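Local structure of hydrolase, HAD superfamily, subfamily III A (Legionella pneumophila, 3N1U) at residues L55-V65 and E81-Y89; Q92-Q100 and P121-V129. The protein probably hydrolyses 3-deoxy-D-manno-octulosonate 8-phosphate to KDO and inorganic phosphate, a magnesium-dependent step of lipopolysaccharide biosynthesis. One frame throughout, in Å; residues are numbered along the deposited sequence.

Contact 1. Residues L55-V65 and E81-Y89; sequences LKLLMAAGIQV and EQLGITHYY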
loop_
_atom_site.group_PDB
_atom_site.type_symbol
_atom_site.label_atom_id
_atom_site.label_comp_id
_atom_site.label_asym_id
_atom_site.label_seq_id
_atom_site.Cartn_x
_atom_site.Cartn_y
_atom_site.Cartn_z
ATOM N N LEU A 55 -8.544 -7.473 18.779
ATOM C CA LEU A 55 -9.649 -8.419 18.994
ATOM C C LEU A 55 -9.303 -9.439 20.053
ATOM O O LEU A 55 -10.138 -9.769 20.880
ATOM C CB LEU A 55 -10.038 -9.074 17.657
ATOM C CG LEU A 55 -10.477 -8.075 16.555
ATOM C CD1 LEU A 55 -10.923 -8.835 15.292
ATOM C CD2 LEU A 55 -11.658 -7.172 17.071
ATOM N N LYS A 56 -8.055 -9.925 20.070
ATOM C CA LYS A 56 -7.665 -10.864 21.115
ATOM C C LYS A 56 -7.651 -10.246 22.502
ATOM O O LYS A 56 -7.936 -10.938 23.516
ATOM C CB LYS A 56 -6.292 -11.485 20.816
ATOM C CG LYS A 56 -6.270 -12.425 19.613
ATOM C CD LYS A 56 -4.815 -12.741 19.315
ATOM C CE LYS A 56 -4.695 -13.906 18.358
ATOM N NZ LYS A 56 -3.231 -14.202 18.208
ATOM N N LEU A 57 -7.296 -8.963 22.566
ATOM C CA LEU A 57 -7.340 -8.272 23.858
ATOM C C LEU A 57 -8.776 -8.109 24.339
ATOM O O LEU A 57 -9.051 -8.236 25.546
ATOM C CB LEU A 57 -6.673 -6.906 23.773
ATOM C CG LEU A 57 -5.123 -6.915 23.615
ATOM C CD1 LEU A 57 -4.517 -5.536 23.240
ATOM C CD2 LEU A 57 -4.464 -7.425 24.862
ATOM N N LEU A 58 -9.687 -7.757 23.439
ATOM C CA LEU A 58 -11.091 -7.684 23.902
ATOM C C LEU A 58 -11.518 -9.012 24.475
ATOM O O LEU A 58 -12.112 -9.109 25.571
ATOM C CB LEU A 58 -12.037 -7.313 22.749
ATOM C CG LEU A 58 -11.992 -5.863 22.252
ATOM C CD1 LEU A 58 -13.041 -5.664 21.131
ATOM C CD2 LEU A 58 -12.258 -4.920 23.409
HETATM N N MSE A 59 -11.254 -10.071 23.740
HETATM C CA MSE A 59 -11.702 -11.389 24.209
HETATM C C MSE A 59 -11.031 -11.842 25.516
HETATM O O MSE A 59 -11.690 -12.497 26.344
HETATM C CB MSE A 59 -11.506 -12.415 23.071
HETATM C CG MSE A 59 -12.471 -12.124 21.862
HETATM SE SE MSE A 59 -12.365 -13.589 20.537
HETATM C CE MSE A 59 -10.845 -12.875 19.631
ATOM N N ALA A 60 -9.740 -11.506 25.698
ATOM C CA ALA A 60 -9.036 -11.789 26.958
ATOM C C ALA A 60 -9.674 -11.043 28.120
ATOM O O ALA A 60 -9.610 -11.518 29.246
ATOM C CB ALA A 60 -7.515 -11.418 26.851
ATOM N N ALA A 61 -10.286 -9.884 27.844
ATOM C CA ALA A 61 -10.967 -9.054 28.861
ATOM C C ALA A 61 -12.460 -9.397 29.051
ATOM O O ALA A 61 -13.157 -8.682 29.781
ATOM C CB ALA A 61 -10.878 -7.594 28.469
ATOM N N GLY A 62 -12.938 -10.446 28.383
ATOM C CA GLY A 62 -14.321 -10.921 28.536
ATOM C C GLY A 62 -15.286 -10.200 27.630
ATOM O O GLY A 62 -16.468 -10.310 27.813
ATOM N N ILE A 63 -14.776 -9.453 26.650
ATOM C CA ILE A 63 -15.613 -8.809 25.669
ATOM C C ILE A 63 -15.690 -9.665 24.415
ATOM O O ILE A 63 -14.656 -10.008 23.812
ATOM C CB ILE A 63 -15.164 -7.358 25.356
ATOM C CG1 ILE A 63 -15.278 -6.536 26.669
ATOM C CG2 ILE A 63 -16.011 -6.743 24.193
ATOM C CD1 ILE A 63 -14.585 -5.138 26.633
ATOM N N GLN A 64 -16.924 -9.972 24.013
ATOM C CA GLN A 64 -17.067 -10.832 22.852
ATOM C C GLN A 64 -16.829 -10.084 21.522
ATOM O O GLN A 64 -16.893 -8.852 21.426
ATOM C CB GLN A 64 -18.391 -11.602 22.867
ATOM C CG GLN A 64 -18.518 -12.602 21.713
ATOM C CD GLN A 64 -17.465 -13.717 21.751
ATOM O OE1 GLN A 64 -16.267 -13.523 21.441
ATOM N NE2 GLN A 64 -17.921 -14.907 22.092
ATOM N N VAL A 65 -16.453 -10.874 20.527
ATOM C CA VAL A 65 -16.190 -10.347 19.194
ATOM C C VAL A 65 -17.012 -11.111 18.179
ATOM O O VAL A 65 -17.107 -12.335 18.252
ATOM C CB VAL A 65 -14.669 -10.439 18.852
ATOM C CG1 VAL A 65 -14.455 -10.053 17.331
ATOM C CG2 VAL A 65 -13.882 -9.515 19.774
ATOM N N GLU A 81 -10.788 -18.393 12.046
ATOM C CA GLU A 81 -10.170 -19.537 12.755
ATOM C C GLU A 81 -8.845 -19.130 13.416
ATOM O O GLU A 81 -8.594 -19.500 14.555
ATOM C CB GLU A 81 -9.935 -20.712 11.802
ATOM C CG GLU A 81 -9.199 -21.882 12.509
ATOM C CD GLU A 81 -8.886 -23.076 11.597
ATOM O OE1 GLU A 81 -8.898 -24.203 12.132
ATOM O OE2 GLU A 81 -8.620 -22.897 10.370
ATOM N N GLN A 82 -8.025 -18.331 12.711
ATOM C CA GLN A 82 -6.744 -17.823 13.242
ATOM C C GLN A 82 -6.974 -17.038 14.501
ATOM O O GLN A 82 -6.211 -17.190 15.468
ATOM C CB GLN A 82 -6.012 -16.861 12.262
ATOM C CG GLN A 82 -5.220 -17.539 11.187
ATOM C CD GLN A 82 -4.407 -16.564 10.327
ATOM O OE1 GLN A 82 -4.615 -15.334 10.340
ATOM N NE2 GLN A 82 -3.481 -17.128 9.548
ATOM N N LEU A 83 -7.995 -16.186 14.482
ATOM C CA LEU A 83 -8.283 -15.317 15.623
ATOM C C LEU A 83 -9.153 -15.946 16.726
ATOM O O LEU A 83 -9.337 -15.355 17.787
ATOM C CB LEU A 83 -8.910 -14.019 15.130
ATOM C CG LEU A 83 -7.965 -13.129 14.315
ATOM C CD1 LEU A 83 -8.707 -11.861 13.883
ATOM C CD2 LEU A 83 -6.658 -12.818 15.067
ATOM N N GLY A 84 -9.644 -17.158 16.486
ATOM C CA GLY A 84 -10.560 -17.838 17.448
ATOM C C GLY A 84 -11.913 -17.168 17.584
ATOM O O GLY A 84 -12.597 -17.268 18.630
ATOM N N ILE A 85 -12.347 -16.525 16.507
ATOM C CA ILE A 85 -13.652 -15.853 16.505
ATOM C C ILE A 85 -14.708 -16.824 16.028
ATOM O O ILE A 85 -14.664 -17.224 14.857
ATOM C CB ILE A 85 -13.645 -14.628 15.543
ATOM C CG1 ILE A 85 -12.786 -13.528 16.194
ATOM C CG2 ILE A 85 -15.093 -14.143 15.295
ATOM C CD1 ILE A 85 -12.276 -12.442 15.301
ATOM N N THR A 86 -15.661 -17.170 16.897
ATOM C CA THR A 86 -16.702 -18.141 16.513
ATOM C C THR A 86 -18.032 -17.513 16.050
ATOM O O THR A 86 -18.759 -18.129 15.272
ATOM C CB THR A 86 -16.983 -19.155 17.614
ATOM O OG1 THR A 86 -17.532 -18.471 18.730
ATOM C CG2 THR A 86 -15.682 -19.865 18.029
ATOM N N HIS A 87 -18.346 -16.303 16.516
ATOM C CA HIS A 87 -19.596 -15.666 16.116
ATOM C C HIS A 87 -19.388 -14.916 14.820
ATOM O O HIS A 87 -18.944 -13.760 14.842
ATOM C CB HIS A 87 -20.049 -14.698 17.200
ATOM C CG HIS A 87 -20.408 -15.373 18.484
ATOM N ND1 HIS A 87 -21.607 -16.021 18.675
ATOM C CD2 HIS A 87 -19.710 -15.526 19.631
ATOM C CE1 HIS A 87 -21.645 -16.532 19.895
ATOM N NE2 HIS A 87 -20.508 -16.239 20.500
ATOM N N TYR A 88 -19.666 -15.549 13.678
ATOM C CA TYR A 88 -19.568 -14.767 12.431
ATOM C C TYR A 88 -20.472 -15.190 11.306
ATOM O O TYR A 88 -20.867 -16.357 11.223
ATOM C CB TYR A 88 -18.121 -14.637 11.933
ATOM C CG TYR A 88 -17.545 -15.913 11.375
ATOM C CD1 TYR A 88 -16.997 -16.875 12.221
ATOM C CD2 TYR A 88 -17.507 -16.130 10.008
ATOM C CE1 TYR A 88 -16.417 -18.056 11.696
ATOM C CE2 TYR A 88 -16.940 -17.316 9.461
ATOM C CZ TYR A 88 -16.402 -18.262 10.310
ATOM O OH TYR A 88 -15.849 -19.420 9.783
ATOM N N TYR A 89 -20.763 -14.214 10.437
ATOM C CA TYR A 89 -21.854 -14.327 9.468
ATOM C C TYR A 89 -21.342 -13.839 8.146
ATOM O O TYR A 89 -20.940 -12.674 8.019
ATOM C CB TYR A 89 -23.077 -13.482 9.880
ATOM C CG TYR A 89 -23.671 -13.817 11.252
ATOM C CD1 TYR A 89 -23.047 -13.402 12.423
ATOM C CD2 TYR A 89 -24.871 -14.551 11.365
ATOM C CE1 TYR A 89 -23.593 -13.719 13.704
ATOM C CE2 TYR A 89 -25.420 -14.861 12.612
ATOM C CZ TYR A 89 -24.765 -14.451 13.781
ATOM O OH TYR A 89 -25.279 -14.751 15.023
HETATM O O HOH W 1 -16.931 -14.827 18.514
#
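I85 meets three side chains of 55-65 with its longer branch: CD1 lies 3.8 Å from V65 CG1 and 3.9 Å from L55 CD1. CG1, one carbon back, is 4.0 Å from the CE methyl of selenomethionine M59. With CG1 anti to the carbonyl carbon (chi1 -72°) and the chain nearly extended beyond it, this branch runs in towards helix 49-60. L83 adds its two methyls, CD1 against L55 CD1 and CD2 against the CE carbon of K56, whose extended chain crosses it at about a right angle. M59 bends at chi3 (-85°), and its CE methyl comes to 3.4 Å from the backbone O of L83, at the Schellman motif with which G84 ends helix 74-83. That is the dense, apolar half.

The other half is looser and wetter. V65 O and H87 N are joined through a water, 2.9 Å from H87 N. Beyond it, in one of its two conformers, Q64 tentatively puts NE2 at the edge of the H87 ring, 3.1 Å from CD2, the amide and ring planes 65° apart. In that conformer OE1 accepts from V65 N. H87 and Y89 pair by backbone with I67, so strands 64-68 and 87-89 run parallel with helix 74-83 between them in sequence: a beta-alpha-beta crossover at the edge of the Rossmann-like HAD core.

Contact 2. Residues Q92-Q100 and P121-V129; sequences QVDKRSAYQ and PDLPLIQQV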
loop_
_atom_site.group_PDB
_atom_site.type_symbol
_atom_site.label_atom_id
_atom_site.label_comp_id
_atom_site.label_asym_id
_atom_site.label_seq_id
_atom_site.Cartn_x
_atom_site.Cartn_y
_atom_site.Cartn_z
ATOM N N GLN A 92 -23.761 -11.814 3.869
ATOM C CA GLN A 92 -24.972 -11.073 4.320
ATOM C C GLN A 92 -24.971 -9.790 3.532
ATOM O O GLN A 92 -24.076 -8.950 3.726
ATOM C CB GLN A 92 -24.899 -10.747 5.829
ATOM C CG GLN A 92 -24.709 -12.031 6.712
ATOM C CD GLN A 92 -25.897 -13.014 6.551
ATOM O OE1 GLN A 92 -27.045 -12.667 6.817
ATOM N NE2 GLN A 92 -25.607 -14.241 6.095
ATOM N N VAL A 93 -25.929 -9.648 2.610
ATOM C CA VAL A 93 -25.972 -8.475 1.739
ATOM C C VAL A 93 -26.698 -7.363 2.492
ATOM O O VAL A 93 -26.193 -6.241 2.599
ATOM C CB VAL A 93 -26.711 -8.778 0.415
ATOM C CG1 VAL A 93 -27.157 -7.476 -0.264
ATOM C CG2 VAL A 93 -25.822 -9.639 -0.497
ATOM N N ASP A 94 -27.899 -7.684 2.974
ATOM C CA ASP A 94 -28.541 -6.900 4.030
ATOM C C ASP A 94 -28.153 -7.571 5.358
ATOM O O ASP A 94 -28.358 -8.784 5.502
ATOM C CB ASP A 94 -30.068 -6.891 3.870
ATOM C CG ASP A 94 -30.744 -5.837 4.748
ATOM O OD1 ASP A 94 -30.695 -5.951 5.994
ATOM O OD2 ASP A 94 -31.354 -4.898 4.192
ATOM N N LYS A 95 -27.615 -6.775 6.293
ATOM C CA LYS A 95 -26.968 -7.261 7.536
ATOM C C LYS A 95 -27.886 -7.259 8.774
ATOM O O LYS A 95 -27.503 -7.770 9.834
ATOM C CB LYS A 95 -25.723 -6.416 7.830
ATOM C CG LYS A 95 -24.620 -6.542 6.718
ATOM C CD LYS A 95 -23.315 -5.862 7.145
ATOM C CE LYS A 95 -22.182 -6.197 6.136
ATOM N NZ LYS A 95 -20.914 -5.549 6.543
ATOM N N ARG A 96 -29.085 -6.702 8.626
ATOM C CA ARG A 96 -29.998 -6.513 9.784
ATOM C C ARG A 96 -30.365 -7.843 10.394
ATOM O O ARG A 96 -30.428 -7.983 11.618
ATOM C CB ARG A 96 -31.254 -5.726 9.364
ATOM C CG ARG A 96 -30.920 -4.242 9.016
ATOM C CD ARG A 96 -32.131 -3.475 8.535
ATOM N NE ARG A 96 -32.596 -3.936 7.232
ATOM C CZ ARG A 96 -33.798 -3.699 6.722
ATOM N NH1 ARG A 96 -34.713 -3.017 7.413
ATOM N NH2 ARG A 96 -34.095 -4.164 5.517
ATOM N N SER A 97 -30.635 -8.833 9.537
ATOM C CA SER A 97 -31.080 -10.152 10.026
ATOM C C SER A 97 -29.968 -10.898 10.800
ATOM O O SER A 97 -30.214 -11.560 11.825
ATOM C CB SER A 97 -31.605 -10.995 8.850
ATOM O OG SER A 97 -32.004 -12.239 9.348
ATOM N N ALA A 98 -28.732 -10.783 10.335
ATOM C CA ALA A 98 -27.635 -11.381 11.097
ATOM C C ALA A 98 -27.460 -10.696 12.470
ATOM O O ALA A 98 -27.139 -11.349 13.448
ATOM C CB ALA A 98 -26.298 -11.304 10.306
ATOM N N TYR A 99 -27.562 -9.367 12.505
ATOM C CA TYR A 99 -27.469 -8.659 13.770
ATOM C C TYR A 99 -28.530 -9.140 14.751
ATOM O O TYR A 99 -28.258 -9.334 15.939
ATOM C CB TYR A 99 -27.649 -7.160 13.562
ATOM C CG TYR A 99 -27.736 -6.416 14.894
ATOM C CD1 TYR A 99 -26.588 -6.162 15.645
ATOM C CD2 TYR A 99 -28.966 -5.985 15.404
ATOM C CE1 TYR A 99 -26.668 -5.493 16.880
ATOM C CE2 TYR A 99 -29.054 -5.328 16.615
ATOM C CZ TYR A 99 -27.896 -5.074 17.342
ATOM O OH TYR A 99 -28.004 -4.409 18.539
ATOM N N GLN A 100 -29.759 -9.334 14.260
ATOM C CA GLN A 100 -30.838 -9.728 15.172
ATOM C C GLN A 100 -30.591 -11.142 15.713
ATOM O O GLN A 100 -30.888 -11.432 16.877
ATOM C CB GLN A 100 -32.237 -9.578 14.493
ATOM C CG GLN A 100 -33.445 -9.805 15.452
ATOM C CD GLN A 100 -33.475 -8.887 16.688
ATOM O OE1 GLN A 100 -33.087 -7.699 16.637
ATOM N NE2 GLN A 100 -33.940 -9.440 17.804
ATOM N N PRO A 121 -24.334 -0.748 3.485
ATOM C CA PRO A 121 -25.069 -1.829 4.206
ATOM C C PRO A 121 -24.777 -1.926 5.709
ATOM O O PRO A 121 -25.572 -2.524 6.455
ATOM C CB PRO A 121 -24.682 -3.105 3.455
ATOM C CG PRO A 121 -24.109 -2.560 2.032
ATOM C CD PRO A 121 -23.418 -1.286 2.448
ATOM N N ASP A 122 -23.713 -1.256 6.158
ATOM C CA ASP A 122 -23.400 -1.149 7.592
ATOM C C ASP A 122 -24.222 -0.069 8.295
ATOM O O ASP A 122 -24.331 -0.064 9.516
ATOM C CB ASP A 122 -21.911 -0.832 7.782
ATOM C CG ASP A 122 -20.998 -1.852 7.136
ATOM O OD1 ASP A 122 -21.187 -3.082 7.343
ATOM O OD2 ASP A 122 -20.070 -1.425 6.404
ATOM N N LEU A 123 -24.759 0.871 7.525
ATOM C CA LEU A 123 -25.433 2.039 8.118
ATOM C C LEU A 123 -26.554 1.742 9.150
ATOM O O LEU A 123 -26.562 2.333 10.225
ATOM C CB LEU A 123 -26.028 2.925 7.004
ATOM C CG LEU A 123 -25.278 4.209 6.730
ATOM C CD1 LEU A 123 -26.123 4.917 5.650
ATOM C CD2 LEU A 123 -25.256 5.006 8.067
ATOM N N PRO A 124 -27.498 0.842 8.826
ATOM C CA PRO A 124 -28.559 0.588 9.828
ATOM C C PRO A 124 -28.022 -0.019 11.125
ATOM O O PRO A 124 -28.597 0.239 12.175
ATOM C CB PRO A 124 -29.462 -0.435 9.132
ATOM C CG PRO A 124 -29.178 -0.249 7.621
ATOM C CD PRO A 124 -27.739 0.117 7.558
ATOM N N LEU A 125 -26.968 -0.847 11.047
ATOM C CA LEU A 125 -26.346 -1.383 12.244
ATOM C C LEU A 125 -25.578 -0.310 13.017
ATOM O O LEU A 125 -25.695 -0.196 14.243
ATOM C CB LEU A 125 -25.484 -2.612 11.916
ATOM C CG LEU A 125 -26.314 -3.774 11.320
ATOM C CD1 LEU A 125 -25.435 -5.003 11.394
ATOM C CD2 LEU A 125 -27.593 -4.005 12.111
ATOM N N ILE A 126 -24.836 0.518 12.300
ATOM C CA ILE A 126 -24.117 1.607 12.919
ATOM C C ILE A 126 -25.078 2.559 13.700
ATOM O O ILE A 126 -24.763 3.004 14.795
ATOM C CB ILE A 126 -23.325 2.347 11.849
ATOM C CG1 ILE A 126 -22.043 1.560 11.563
ATOM C CG2 ILE A 126 -22.926 3.757 12.332
ATOM C CD1 ILE A 126 -21.286 2.126 10.369
ATOM N N GLN A 127 -26.243 2.837 13.132
ATOM C CA GLN A 127 -27.245 3.707 13.793
ATOM C C GLN A 127 -27.982 3.026 14.946
ATOM O O GLN A 127 -28.391 3.698 15.926
ATOM C CB GLN A 127 -28.231 4.227 12.751
ATOM C CG GLN A 127 -27.507 5.052 11.708
ATOM C CD GLN A 127 -28.440 5.766 10.720
ATOM O OE1 GLN A 127 -28.932 5.171 9.755
ATOM N NE2 GLN A 127 -28.632 7.062 10.935
ATOM N N GLN A 128 -28.130 1.703 14.871
ATOM C CA GLN A 128 -28.917 0.976 15.899
ATOM C C GLN A 128 -28.162 0.666 17.192
ATOM O O GLN A 128 -28.735 0.725 18.274
ATOM C CB GLN A 128 -29.426 -0.348 15.315
ATOM C CG GLN A 128 -30.556 -0.965 16.125
ATOM C CD GLN A 128 -31.174 -2.116 15.369
ATOM O OE1 GLN A 128 -30.669 -2.525 14.304
ATOM N NE2 GLN A 128 -32.222 -2.674 15.921
ATOM N N VAL A 129 -26.869 0.330 17.093
ATOM C CA VAL A 129 -26.078 -0.147 18.256
ATOM C C VAL A 129 -25.652 0.985 19.158
ATOM O O VAL A 129 -25.815 2.160 18.798
ATOM C CB VAL A 129 -24.810 -0.944 17.808
ATOM C CG1 VAL A 129 -25.232 -2.187 16.963
ATOM C CG2 VAL A 129 -23.825 -0.046 17.022
HETATM O O HOH W 2 -27.735 -3.847 5.840
#
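K95 runs alongside P121 to D122, its chain extended beyond CG, and each step along it has a neighbour. CB sits 3.8 Å from L125 CD1; CG passes the backbone O of P121 at 4.1 Å; CD and CE both come to 3.5 Å from D122 OD1; and NZ ends in a salt bridge, 2.6 Å long, to D122 OD1, which offers its syn lone pair. NZ also bonds to D25, a ligand of the bound calcium, to I68 O and to Y115 OH, so it has at least four polar partners. D122 in turn accepts from Y115 OH through OD1 and from the backbone N of D118 and D119 through OD2. A lysine paired in this way with the metal-binding aspartate at the end of strand 21-24 is consistent with the motif III lysine of HAD phosphatases, which pairs with the first aspartate of the DxD motif. A water bridges K95 N and P121 O.

Further along, the axes of 96-100 and 123-128 run at 40° to each other, 10.3 Å apart at closest. L125 pushes CD2 to 3.5 Å from Y99 CB, the two side chains sliding past each other in opposite directions. CG of Y99 lies anti to the backbone N (chi1 173°), which carries the ring past L125 to V129, whose CG1 is 3.6 Å from CE1; the hydroxyl goes on to D110. On the exposed flank R96 lays CG and CD against P124 CB, while its guanidinium grips D94 side-on through NE and NH2, and D94 OD1 also caps the helix by accepting from R96 N.

The two contacts come in series along the chain: contact 1 closes at Y89, and contact 2 opens three residues later. Their centres are 19 Å apart. Strand 87-89 is followed, after a short loop, by helix 96-106, and there they touch, Y89 CD2 lying 3.7 Å from A98 CB. Both are built around one Rossmann-like parallel sheet. Contact 1 lies at its edge, around strands 64-68 and 87-89, whereas contact 2 joins helices 96-106 and 123-128, which come before and after strand 113-117. Strand 64-68 is common ground, since I68 touches A98 and L125. Contact 2 borders the metal site; the L55 side chain of contact 1 is about 11 Å from that of D25.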